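PDB 6IYT: type I modular polyketide synthase from Streptomyces albus subsp. albus, which probably loads the extender unit of its module, apparently by transferring an ethylmalonyl group from coenzyme A, during assembly of the polyether salinomycin. Local coordinates for residues A[120-125]-A[381-386]; A[126-131]-A[179-184]; A[200-205]-A[448-453]; A[263-268]-A[300-305]. One frame throughout, in Å; residues are numbered along the deposited sequence.

Contact 1: A[120-125]-A[381-386]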
loop_
_atom_site.group_PDB
_atom_site.type_symbol
_atom_site.label_atom_id
_atom_site.label_comp_id
_atom_site.label_asym_id
_atom_site.label_seq_id
_atom_site.Cartn_x
_atom_site.Cartn_y
_atom_site.Cartn_z
ATOM N N LYS A 120 13.063 11.046 4.516
ATOM C CA LYS A 120 12.628 9.887 5.258
ATOM C C LYS A 120 11.496 9.143 4.537
ATOM O O LYS A 120 10.816 9.708 3.667
ATOM C CB LYS A 120 12.198 10.308 6.633
ATOM C CG LYS A 120 13.371 10.824 7.467
ATOM C CD LYS A 120 12.900 11.735 8.590
ATOM C CE LYS A 120 12.405 10.939 9.763
ATOM N NZ LYS A 120 12.534 11.716 11.028
ATOM N N THR A 121 11.261 7.916 4.982
ATOM C CA THR A 121 10.312 6.985 4.350
ATOM C C THR A 121 9.196 6.696 5.320
ATOM O O THR A 121 9.452 6.407 6.505
ATOM C CB THR A 121 10.994 5.642 4.011
ATOM O OG1 THR A 121 11.999 5.840 3.003
ATOM C CG2 THR A 121 9.986 4.638 3.531
ATOM N N VAL A 122 7.956 6.884 4.867
ATOM C CA VAL A 122 6.802 6.495 5.635
ATOM C C VAL A 122 5.998 5.444 4.902
ATOM O O VAL A 122 5.844 5.519 3.693
ATOM C CB VAL A 122 5.916 7.722 5.954
ATOM C CG1 VAL A 122 5.556 8.491 4.692
ATOM C CG2 VAL A 122 4.695 7.313 6.703
ATOM N N PHE A 123 5.580 4.398 5.628
ATOM C CA PHE A 123 4.677 3.411 5.054
ATOM C C PHE A 123 3.236 3.785 5.308
ATOM O O PHE A 123 2.853 4.158 6.454
ATOM C CB PHE A 123 4.942 2.017 5.585
ATOM C CG PHE A 123 6.055 1.289 4.861
ATOM C CD1 PHE A 123 7.201 1.960 4.462
ATOM C CD2 PHE A 123 5.941 -0.036 4.566
ATOM C CE1 PHE A 123 8.197 1.296 3.753
ATOM C CE2 PHE A 123 6.953 -0.714 3.875
ATOM C CZ PHE A 123 8.080 -0.032 3.487
ATOM N N VAL A 124 2.445 3.637 4.256
ATOM C CA VAL A 124 1.060 4.088 4.198
ATOM C C VAL A 124 0.163 2.838 4.074
ATOM O O VAL A 124 0.329 2.033 3.184
ATOM C CB VAL A 124 0.815 4.985 2.982
ATOM C CG1 VAL A 124 -0.644 5.422 2.904
ATOM C CG2 VAL A 124 1.754 6.180 3.007
ATOM N N PHE A 125 -0.843 2.763 4.931
ATOM C CA PHE A 125 -1.732 1.614 5.008
ATOM C C PHE A 125 -3.165 2.078 4.846
ATOM O O PHE A 125 -3.740 2.699 5.763
ATOM C CB PHE A 125 -1.565 0.942 6.373
ATOM C CG PHE A 125 -0.199 0.386 6.605
ATOM C CD1 PHE A 125 0.821 1.194 7.131
ATOM C CD2 PHE A 125 0.129 -0.906 6.177
ATOM C CE1 PHE A 125 2.101 0.677 7.316
ATOM C CE2 PHE A 125 1.403 -1.406 6.341
ATOM C CZ PHE A 125 2.398 -0.602 6.857
ATOM N N ARG A 381 0.700 16.588 4.734
ATOM C CA ARG A 381 1.381 17.880 4.859
ATOM C C ARG A 381 2.406 17.861 6.005
ATOM O O ARG A 381 3.540 18.301 5.851
ATOM C CB ARG A 381 0.361 18.990 5.088
ATOM C CG ARG A 381 -0.563 19.235 3.939
ATOM C CD ARG A 381 -1.519 20.378 4.224
ATOM N NE ARG A 381 -2.537 20.430 3.201
ATOM C CZ ARG A 381 -2.401 21.086 2.053
ATOM N NH1 ARG A 381 -3.321 20.968 1.104
ATOM N NH2 ARG A 381 -1.344 21.875 1.856
ATOM N N ALA A 382 2.006 17.330 7.143
ATOM C CA ALA A 382 2.844 17.329 8.287
ATOM C C ALA A 382 4.058 16.412 8.065
ATOM O O ALA A 382 5.196 16.749 8.459
ATOM C CB ALA A 382 2.053 16.904 9.493
ATOM N N LEU A 383 3.825 15.258 7.408
ATOM C CA LEU A 383 4.913 14.355 7.053
ATOM C C LEU A 383 5.934 15.047 6.136
ATOM O O LEU A 383 7.123 14.964 6.363
ATOM C CB LEU A 383 4.361 13.075 6.395
ATOM C CG LEU A 383 3.687 12.127 7.377
ATOM C CD1 LEU A 383 2.779 11.158 6.645
ATOM C CD2 LEU A 383 4.725 11.360 8.173
ATOM N N ILE A 384 5.454 15.732 5.112
ATOM C CA ILE A 384 6.337 16.412 4.203
ATOM C C ILE A 384 7.156 17.470 4.956
ATOM O O ILE A 384 8.385 17.580 4.793
ATOM C CB ILE A 384 5.557 17.059 3.073
ATOM C CG1 ILE A 384 4.982 15.966 2.164
ATOM C CG2 ILE A 384 6.472 17.971 2.259
ATOM C CD1 ILE A 384 4.055 16.471 1.114
ATOM N N ALA A 385 6.487 18.213 5.813
ATOM C CA ALA A 385 7.177 19.249 6.611
ATOM C C ALA A 385 8.202 18.642 7.569
ATOM O O ALA A 385 9.236 19.263 7.862
ATOM C CB ALA A 385 6.152 20.073 7.385
ATOM N N ASP A 386 7.960 17.394 7.995
ATOM C CA ASP A 386 8.859 16.685 8.905
ATOM C C ASP A 386 10.024 15.961 8.155
ATOM O O ASP A 386 10.729 15.148 8.742
ATOM C CB ASP A 386 8.059 15.658 9.748
ATOM C CG ASP A 386 7.273 16.323 10.913
ATOM O OD1 ASP A 386 7.418 17.560 11.083
ATOM O OD2 ASP A 386 6.517 15.616 11.635
#
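Val122 and Leu383 make the apolar part of this contact: the CG2 methyl of Val122 stands 4.3 Å from the CD1 methyl of Leu383. Both CB atoms face the partner segment, yet the backbones stay well apart, with Val122 CA and Leu383 CA separated by 8.2 Å. Branched side chains therefore fill the interval between a strand and a helix, and only their methyl ends meet. Leu383 also touches Val210 of strand 208-211, and Val122 packs on Phe388 and Phe391 of strand 388-393, so the pair belongs to the layer where helix 376-385 covers one face of the parallel sheet.

The second kind of contact is looser and more exposed, at the start of the strand. Lys120 CD comes within 4.0 Å of Asp386 O, the carbonyl oxygen of the residue that follows the helix; chi1 of -67° and chi2 of 157° place the methylene there. The two charged ends do not pair, since Lys120 NZ and Asp386 OD2 are 7.2 Å apart; the carboxylate is instead hydrogen-bonded to Tyr348.

Backbone bonds set the frame. Asp386 N still bonds to Ala382 O (2.9 Å) as the helix runs out, and Lys120 is tied through its backbone to Gly387, just before strand 388-393, and to Val390 within it. With only 123 Å² buried and no polar bond between the segments, the contact rests on dispersion between methyl groups; the strand's place is set by its backbone bonds to 388-393, which probably helps to keep strand and helix together.

Contact 2: A[126-131]-A[179-184]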
loop_
_atom_site.group_PDB
_atom_site.type_symbol
_atom_site.label_atom_id
_atom_site.label_comp_id
_atom_site.label_asym_id
_atom_site.label_seq_id
_atom_site.Cartn_x
_atom_site.Cartn_y
_atom_site.Cartn_z
ATOM N N PRO A 126 -3.712 1.930 3.640
ATOM C CA PRO A 126 -5.077 2.433 3.387
ATOM C C PRO A 126 -6.176 1.583 4.017
ATOM O O PRO A 126 -5.911 0.519 4.585
ATOM C CB PRO A 126 -5.198 2.402 1.861
ATOM C CG PRO A 126 -4.157 1.453 1.387
ATOM C CD PRO A 126 -3.104 1.306 2.458
ATOM N N GLY A 127 -7.394 2.033 3.886
ATOM C CA GLY A 127 -8.559 1.226 4.299
ATOM C C GLY A 127 -9.143 0.478 3.121
ATOM O O GLY A 127 -8.412 -0.035 2.259
ATOM N N GLN A 128 -10.460 0.398 3.062
ATOM C CA GLN A 128 -11.093 -0.365 2.003
ATOM C C GLN A 128 -10.984 0.388 0.697
ATOM O O GLN A 128 -10.804 1.609 0.683
ATOM C CB GLN A 128 -12.549 -0.668 2.339
ATOM C CG GLN A 128 -12.747 -2.062 2.868
ATOM C CD GLN A 128 -14.081 -2.251 3.538
ATOM O OE1 GLN A 128 -15.121 -2.416 2.873
ATOM N NE2 GLN A 128 -14.081 -2.197 4.836
ATOM N N GLY A 129 -10.990 -0.351 -0.402
ATOM C CA GLY A 129 -10.830 0.240 -1.729
ATOM C C GLY A 129 -9.664 -0.396 -2.462
ATOM O O GLY A 129 -9.549 -0.294 -3.708
ATOM N N SER A 130 -8.785 -1.036 -1.681
ATOM C CA SER A 130 -7.556 -1.695 -2.183
ATOM C C SER A 130 -7.833 -3.023 -2.921
ATOM O O SER A 130 -6.933 -3.599 -3.538
ATOM C CB SER A 130 -6.623 -1.980 -0.985
ATOM O OG SER A 130 -5.533 -1.105 -1.030
ATOM N N GLN A 131 -8.962 -3.629 -2.609
ATOM C CA GLN A 131 -9.131 -5.044 -2.834
ATOM C C GLN A 131 -9.344 -5.317 -4.324
ATOM O O GLN A 131 -9.981 -4.526 -5.012
ATOM C CB GLN A 131 -10.352 -5.568 -1.993
ATOM C CG GLN A 131 -11.700 -4.936 -2.349
ATOM C CD GLN A 131 -12.052 -3.688 -1.531
ATOM O OE1 GLN A 131 -11.189 -3.050 -0.945
ATOM N NE2 GLN A 131 -13.356 -3.373 -1.451
ATOM N N ASP A 179 -16.398 -10.383 -0.344
ATOM C CA ASP A 179 -17.190 -9.172 -0.391
ATOM C C ASP A 179 -17.932 -8.885 0.910
ATOM O O ASP A 179 -18.553 -7.848 1.042
ATOM C CB ASP A 179 -18.168 -9.227 -1.554
ATOM C CG ASP A 179 -17.469 -9.111 -2.909
ATOM O OD1 ASP A 179 -16.824 -8.061 -3.152
ATOM O OD2 ASP A 179 -17.604 -10.047 -3.739
ATOM N N ARG A 180 -17.885 -9.806 1.858
ATOM C CA ARG A 180 -18.390 -9.555 3.194
ATOM C C ARG A 180 -17.385 -8.754 4.022
ATOM O O ARG A 180 -16.226 -9.137 4.125
ATOM C CB ARG A 180 -18.702 -10.891 3.889
ATOM C CG ARG A 180 -19.922 -11.591 3.289
ATOM C CD ARG A 180 -20.046 -13.031 3.725
ATOM N NE ARG A 180 -20.010 -13.195 5.162
ATOM C CZ ARG A 180 -19.827 -14.368 5.776
ATOM N NH1 ARG A 180 -19.671 -14.416 7.087
ATOM N NH2 ARG A 180 -19.868 -15.506 5.078
ATOM N N ILE A 181 -17.858 -7.710 4.704
ATOM C CA ILE A 181 -16.954 -6.807 5.417
ATOM C C ILE A 181 -16.135 -7.521 6.529
ATOM O O ILE A 181 -14.970 -7.251 6.691
ATOM C CB ILE A 181 -17.708 -5.571 5.986
ATOM C CG1 ILE A 181 -16.725 -4.530 6.461
ATOM C CG2 ILE A 181 -18.661 -5.973 7.077
ATOM C CD1 ILE A 181 -17.332 -3.162 6.642
ATOM N N GLU A 182 -16.734 -8.527 7.167
ATOM C CA GLU A 182 -16.097 -9.189 8.305
ATOM C C GLU A 182 -15.068 -10.229 7.820
ATOM O O GLU A 182 -14.243 -10.684 8.571
ATOM C CB GLU A 182 -17.146 -9.816 9.207
ATOM C CG GLU A 182 -17.834 -11.060 8.591
ATOM C CD GLU A 182 -19.075 -10.742 7.735
ATOM O OE1 GLU A 182 -19.194 -9.630 7.133
ATOM O OE2 GLU A 182 -19.925 -11.672 7.582
ATOM N N ILE A 183 -15.079 -10.485 6.521
ATOM C CA ILE A 183 -14.070 -11.348 5.858
ATOM C C ILE A 183 -12.990 -10.501 5.227
ATOM O O ILE A 183 -11.780 -10.752 5.415
ATOM C CB ILE A 183 -14.716 -12.226 4.788
ATOM C CG1 ILE A 183 -15.942 -13.001 5.345
ATOM C CG2 ILE A 183 -13.672 -13.173 4.188
ATOM C CD1 ILE A 183 -15.666 -13.834 6.553
ATOM N N LEU A 184 -13.423 -9.444 4.536
ATOM C CA LEU A 184 -12.519 -8.548 3.824
ATOM C C LEU A 184 -11.524 -7.829 4.732
ATOM O O LEU A 184 -10.321 -7.736 4.406
ATOM C CB LEU A 184 -13.339 -7.524 3.038
ATOM C CG LEU A 184 -12.575 -6.554 2.172
ATOM C CD1 LEU A 184 -11.785 -7.332 1.144
ATOM C CD2 LEU A 184 -13.562 -5.591 1.492
HETATM O O HOH W 1 -15.499 -5.327 -2.068
#
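Leu184 meets two glutamines of the opposing loop, its CD2 touching both Gln128 and Gln131 and its CD1 reaching Gln131. Against Gln131 the side chains cross at about a right angle: Leu184 CD1 sits 3.9 Å from Gln131 CB, while Leu184 CD2 lies 3.7 Å from Gln131 NE2. A chi1 of -177° swings CG of Leu184 away from the backbone N and carries CD2 to both side chains. Gln128 runs obliquely past the same branch, its CG 3.9 Å from Leu184 CD2, and its extended chain takes the amide end over to Ile181, whose side chain it crosses at about a right angle near CD1.

The loop carries the Gly-Gln-Gly-Ser-Gln sequence found in acyltransferases of this family. In related malonyl transferases the backbone N-H of the glutamine corresponding to Gln128 helps form the oxyanion hole, and the shared sequence makes a like role probable here. The Gln128 side chain also lies near the presumed nucleophile elbow around Ser213.

Gln131 is folded back on its own loop by a bend at chi2 (-91°), which brings OE1 to the backbone: Gly129 N donates to Gln131 OE1 at 2.8 Å, the N-H...O angle being 155°. That bond fixes the amide's rotation and turns Gln131 NE2 to a water at 3.0 Å, which in turn donates to Asp179 OD1 at 3.2 Å. A weak bond to Gly314 O also engages NE2. At the helix start Arg180 takes the N-cap position, its carbonyl oxygen accepting from Leu184 N at 2.8 Å and also from Ile183 N.

Contact 3: A[200-205]-A[448-453]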
loop_
_atom_site.group_PDB
_atom_site.type_symbol
_atom_site.label_atom_id
_atom_site.label_comp_id
_atom_site.label_asym_id
_atom_site.label_seq_id
_atom_site.Cartn_x
_atom_site.Cartn_y
_atom_site.Cartn_z
ATOM N N GLN A 200 10.683 -4.774 3.050
ATOM C CA GLN A 200 11.699 -4.993 4.049
ATOM C C GLN A 200 12.842 -5.881 3.534
ATOM O O GLN A 200 14.012 -5.631 3.835
ATOM C CB GLN A 200 11.055 -5.635 5.261
ATOM C CG GLN A 200 12.010 -5.949 6.388
ATOM C CD GLN A 200 11.275 -6.529 7.590
ATOM O OE1 GLN A 200 10.133 -7.003 7.474
ATOM N NE2 GLN A 200 11.893 -6.446 8.749
ATOM N N SER A 201 12.522 -6.823 2.649
ATOM C CA SER A 201 13.503 -7.784 2.149
ATOM C C SER A 201 14.544 -7.160 1.200
ATOM O O SER A 201 15.658 -7.724 1.017
ATOM C CB SER A 201 12.795 -8.978 1.449
ATOM O OG SER A 201 12.483 -8.663 0.099
ATOM N N VAL A 202 14.250 -5.969 0.687
ATOM C CA VAL A 202 15.238 -5.206 -0.103
ATOM C C VAL A 202 15.675 -3.955 0.617
ATOM O O VAL A 202 16.193 -3.000 0.009
ATOM C CB VAL A 202 14.722 -4.889 -1.508
ATOM C CG1 VAL A 202 14.612 -6.167 -2.311
ATOM C CG2 VAL A 202 13.385 -4.160 -1.455
ATOM N N GLY A 203 15.444 -3.954 1.927
ATOM C CA GLY A 203 15.962 -2.906 2.822
ATOM C C GLY A 203 15.163 -1.618 2.810
ATOM O O GLY A 203 15.674 -0.557 3.195
ATOM N N VAL A 204 13.927 -1.678 2.343
ATOM C CA VAL A 204 13.062 -0.485 2.357
ATOM C C VAL A 204 12.116 -0.608 3.520
ATOM O O VAL A 204 11.288 -1.562 3.575
ATOM C CB VAL A 204 12.288 -0.314 1.031
ATOM C CG1 VAL A 204 11.309 0.860 1.099
ATOM C CG2 VAL A 204 13.252 -0.103 -0.115
ATOM N N VAL A 205 12.378 0.209 4.541
ATOM C CA VAL A 205 11.678 0.099 5.817
ATOM C C VAL A 205 11.138 1.445 6.264
ATOM O O VAL A 205 11.698 2.499 5.926
ATOM C CB VAL A 205 12.594 -0.489 6.941
ATOM C CG1 VAL A 205 12.968 -1.935 6.645
ATOM C CG2 VAL A 205 13.836 0.351 7.148
ATOM N N THR A 448 20.500 -6.868 -4.953
ATOM C CA THR A 448 21.167 -8.169 -4.801
ATOM C C THR A 448 20.249 -9.202 -4.118
ATOM O O THR A 448 20.280 -10.390 -4.452
ATOM C CB THR A 448 22.458 -8.022 -4.001
ATOM O OG1 THR A 448 23.395 -7.241 -4.767
ATOM C CG2 THR A 448 23.044 -9.376 -3.675
ATOM N N ALA A 449 19.403 -8.740 -3.213
ATOM C CA ALA A 449 18.502 -9.633 -2.486
ATOM C C ALA A 449 17.444 -10.283 -3.399
ATOM O O ALA A 449 16.939 -11.366 -3.111
ATOM C CB ALA A 449 17.836 -8.885 -1.334
ATOM N N VAL A 450 17.150 -9.657 -4.536
ATOM C CA VAL A 450 16.250 -10.250 -5.514
ATOM C C VAL A 450 16.772 -11.602 -6.026
ATOM O O VAL A 450 15.994 -12.455 -6.442
ATOM C CB VAL A 450 16.020 -9.274 -6.715
ATOM C CG1 VAL A 450 15.320 -9.959 -7.845
ATOM C CG2 VAL A 450 15.234 -8.071 -6.250
ATOM N N PHE A 451 18.095 -11.766 -6.046
ATOM C CA PHE A 451 18.694 -12.926 -6.641
ATOM C C PHE A 451 18.951 -14.068 -5.641
ATOM O O PHE A 451 19.470 -15.131 -6.029
ATOM C CB PHE A 451 19.991 -12.545 -7.347
ATOM C CG PHE A 451 19.791 -11.635 -8.509
ATOM C CD1 PHE A 451 19.406 -12.144 -9.751
ATOM C CD2 PHE A 451 19.814 -10.259 -8.332
ATOM C CE1 PHE A 451 19.059 -11.297 -10.780
ATOM C CE2 PHE A 451 19.481 -9.410 -9.372
ATOM C CZ PHE A 451 19.124 -9.921 -10.589
ATOM N N ALA A 452 18.485 -13.899 -4.411
ATOM C CA ALA A 452 18.631 -14.949 -3.376
ATOM C C ALA A 452 17.997 -16.251 -3.854
ATOM O O ALA A 452 16.873 -16.250 -4.386
ATOM C CB ALA A 452 18.006 -14.503 -2.081
ATOM N N GLY A 453 18.804 -17.322 -3.841
ATOM C CA GLY A 453 18.317 -18.664 -4.131
ATOM C C GLY A 453 18.376 -19.036 -5.602
ATOM O O GLY A 453 17.939 -20.123 -5.987
#
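The methyl of Ala449 meets the carbonyl of Ser201 most closely, with Ala449 CB 3.4 Å from Ser201 O. At a Ser201 C=O...Ala449 CB angle of 144° the methyl lies beyond the oxygen, in van der Waals contact with it. Beside this, Val202 offers one branch to two partners: its CG1 is 4.3 Å from Ala449 CB and 4.4 Å from Val450 CG2. The chi1 of -68° places CG1 anti to the Val202 carbonyl carbon and extends it toward the other segment. The two Val202 contacts are apolar, and the short side chain of Ala449 lets the backbones come near, Val202 CA and Ala449 CA being 6.0 Å apart.

The next shell is backbone. Residues 200-203 form a type I turn closed by Gly203 N to Gln200 O (2.9 Å). Gly203, with positive phi, is the C' residue of a Schellman motif that ends helix 181-200, Val204 N bonding to Trp199 O. This turn presents Val202 and the Ser201 carbonyl to 448-453. Ser201 OG bonds back to Val198 O. Across the contact, bonds of the i to i+3 kind, Phe451 N to Thr448 O (3.0 Å) and Ala452 N to Ala449 O (3.2 Å), keep 448-450 in helical backbone angles, with Ala449 CB directed at Ser201. A backbone bond between Val202 and Asp446 adds a link just upstream.

Farther out, Val202 packs on Phe435 and Val450 on Leu432, both of helix 428-439, while Val450 also rests on Pro44 of strand 43-49, and Thr448 and Phe451 reach Tyr79 of helix 74-84.

Contact 4: A[263-268]-A[300-305]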
loop_
_atom_site.group_PDB
_atom_site.type_symbol
_atom_site.label_atom_id
_atom_site.label_comp_id
_atom_site.label_asym_id
_atom_site.label_seq_id
_atom_site.Cartn_x
_atom_site.Cartn_y
_atom_site.Cartn_z
ATOM N N GLU A 263 -19.437 19.643 0.734
ATOM C CA GLU A 263 -20.325 20.202 1.779
ATOM C C GLU A 263 -21.536 20.918 1.168
ATOM O O GLU A 263 -22.683 20.734 1.616
ATOM C CB GLU A 263 -19.560 21.169 2.695
ATOM C CG GLU A 263 -18.565 20.519 3.640
ATOM C CD GLU A 263 -19.223 19.709 4.767
ATOM O OE1 GLU A 263 -18.456 19.116 5.585
ATOM O OE2 GLU A 263 -20.490 19.687 4.865
ATOM N N ALA A 264 -21.288 21.720 0.139
ATOM C CA ALA A 264 -22.373 22.467 -0.527
ATOM C C ALA A 264 -23.379 21.512 -1.140
ATOM O O ALA A 264 -24.596 21.722 -1.057
ATOM C CB ALA A 264 -21.800 23.387 -1.599
ATOM N N ARG A 265 -22.888 20.408 -1.661
ATOM C CA ARG A 265 -23.743 19.476 -2.358
ATOM C C ARG A 265 -24.497 18.537 -1.436
ATOM O O ARG A 265 -25.538 18.050 -1.794
ATOM C CB ARG A 265 -22.925 18.673 -3.372
ATOM C CG ARG A 265 -22.286 19.546 -4.462
ATOM C CD ARG A 265 -22.367 18.905 -5.832
ATOM N NE ARG A 265 -21.538 19.565 -6.877
ATOM C CZ ARG A 265 -20.732 20.633 -6.694
ATOM N NH1 ARG A 265 -20.066 21.130 -7.725
ATOM N NH2 ARG A 265 -20.617 21.232 -5.514
ATOM N N ILE A 266 -23.992 18.298 -0.224
ATOM C CA ILE A 266 -24.703 17.357 0.674
ATOM C C ILE A 266 -25.718 18.042 1.625
ATOM O O ILE A 266 -26.530 17.381 2.251
ATOM C CB ILE A 266 -23.737 16.470 1.483
ATOM C CG1 ILE A 266 -22.880 17.298 2.400
ATOM C CG2 ILE A 266 -22.889 15.612 0.547
ATOM C CD1 ILE A 266 -22.086 16.463 3.390
ATOM N N ALA A 267 -25.642 19.357 1.743
ATOM C CA ALA A 267 -26.508 20.074 2.699
ATOM C C ALA A 267 -27.986 19.727 2.507
ATOM O O ALA A 267 -28.718 19.542 3.468
ATOM C CB ALA A 267 -26.293 21.566 2.551
ATOM N N ARG A 268 -28.408 19.543 1.258
ATOM C CA ARG A 268 -29.804 19.327 1.002
ATOM C C ARG A 268 -30.316 18.023 1.550
ATOM O O ARG A 268 -31.512 17.843 1.673
ATOM C CB ARG A 268 -30.119 19.440 -0.476
ATOM C CG ARG A 268 -29.566 18.318 -1.354
ATOM C CD ARG A 268 -30.043 18.511 -2.783
ATOM N NE ARG A 268 -29.458 17.531 -3.690
ATOM C CZ ARG A 268 -30.002 16.363 -3.968
ATOM N NH1 ARG A 268 -31.120 15.993 -3.359
ATOM N NH2 ARG A 268 -29.395 15.542 -4.814
ATOM N N VAL A 300 -23.760 10.307 -5.757
ATOM C CA VAL A 300 -22.773 9.794 -6.711
ATOM C C VAL A 300 -23.274 9.959 -8.153
ATOM O O VAL A 300 -22.539 10.434 -9.010
ATOM C CB VAL A 300 -22.446 8.328 -6.426
ATOM C CG1 VAL A 300 -21.694 7.696 -7.601
ATOM C CG2 VAL A 300 -21.626 8.235 -5.135
ATOM N N ALA A 301 -24.540 9.676 -8.371
ATOM C CA ALA A 301 -25.131 9.795 -9.709
ATOM C C ALA A 301 -25.215 11.257 -10.158
ATOM O O ALA A 301 -24.880 11.582 -11.296
ATOM C CB ALA A 301 -26.492 9.163 -9.726
ATOM N N GLU A 302 -25.597 12.142 -9.242
ATOM C CA GLU A 302 -25.596 13.595 -9.524
ATOM C C GLU A 302 -24.210 14.063 -9.947
ATOM O O GLU A 302 -24.052 14.816 -10.906
ATOM C CB GLU A 302 -26.035 14.364 -8.273
ATOM C CG GLU A 302 -26.073 15.877 -8.444
ATOM C CD GLU A 302 -26.534 16.575 -7.178
ATOM O OE1 GLU A 302 -27.689 16.352 -6.778
ATOM O OE2 GLU A 302 -25.681 17.178 -6.484
ATOM N N LEU A 303 -23.203 13.656 -9.176
ATOM C CA LEU A 303 -21.826 14.067 -9.422
ATOM C C LEU A 303 -21.333 13.515 -10.765
ATOM O O LEU A 303 -20.743 14.244 -11.575
ATOM C CB LEU A 303 -20.916 13.602 -8.285
ATOM C CG LEU A 303 -21.133 14.308 -6.936
ATOM C CD1 LEU A 303 -20.338 13.621 -5.831
ATOM C CD2 LEU A 303 -20.774 15.767 -7.051
ATOM N N GLU A 304 -21.615 12.258 -11.026
ATOM C CA GLU A 304 -21.188 11.670 -12.291
ATOM C C GLU A 304 -21.837 12.384 -13.481
ATOM O O GLU A 304 -21.208 12.564 -14.496
ATOM C CB GLU A 304 -21.517 10.185 -12.362
ATOM C CG GLU A 304 -20.945 9.577 -13.612
ATOM C CD GLU A 304 -20.876 8.071 -13.569
ATOM O OE1 GLU A 304 -20.255 7.528 -12.618
ATOM O OE2 GLU A 304 -21.362 7.440 -14.547
ATOM N N ALA A 305 -23.095 12.763 -13.341
ATOM C CA ALA A 305 -23.808 13.485 -14.404
ATOM C C ALA A 305 -23.188 14.856 -14.696
ATOM O O ALA A 305 -23.241 15.331 -15.842
ATOM C CB ALA A 305 -25.283 13.626 -14.052
HETATM O O HOH W 2 -26.734 18.309 -4.268
#
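In the smaller ferredoxin-like subdomain of the acyltransferase, Arg265 on helix 259-266 and Arg268 just beyond it meet Glu302 and Leu303 of helix 293-305. The strand-helix-strand-strand-helix-strand order from 251 to 312, with sheet order 310-312, 251-255, 286-291, 276-283, supports that assignment. The polar join is a salt bridge: Arg268 NH2 donates to Glu302 OE1 at 2.7 Å, with an N-H...O angle of 146°. The donor arrives nearly along the C-O axis of OE1, while OE1 sits at the guanidinium edge, 19° out of its plane. Arg268 is extended from CG to NE, and Glu302, extended beyond CG, comes from the opposite direction. A water fills the corner, accepting from Arg268 NE at 2.9 Å and donating to Glu302 OE2 (2.7 Å) and to Arg265 O (2.8 Å). Both carboxylate oxygens are thus engaged, which probably favours the ionised form.

The aliphatic contact is Arg265 CD against Leu303 CD2 at 3.7 Å, the side chains lying aslant. Bent at chi2 (-139°), Arg265 takes its guanidinium past Glu302 without pairing; its NE makes a long, weak ion pair with Glu306. Arg268 NH1 has a second partner in Glu298, one turn earlier on the same helix as Glu302. Beneath, Leu303 rests on Val255 of strand 251-255, and Ile266 on Leu276 of strand 276-283.

In the fold
From the N terminus, strand 120-125 begins contact 1, whose partner arrives only with helix 376-385, so this long loop encloses most of the domain. Its continuation, 126-131, closes the short loop of contact 2 against the start of helix 181-200, wholly within contact 1's span. That helix ends at 200-205, which opens contact 3; because its partner 448-453 lies beyond 386, contacts 1 and 3 cross, and they touch through Phe123 CZ and Val204 O at 3.6 Å. Contact 4, 263-268 with 300-305, falls within both long loops and lies about 47 Å, centre to centre, from contact 3. Together they join parallel sheet, 126-131 loop, C-terminal segment and small subdomain.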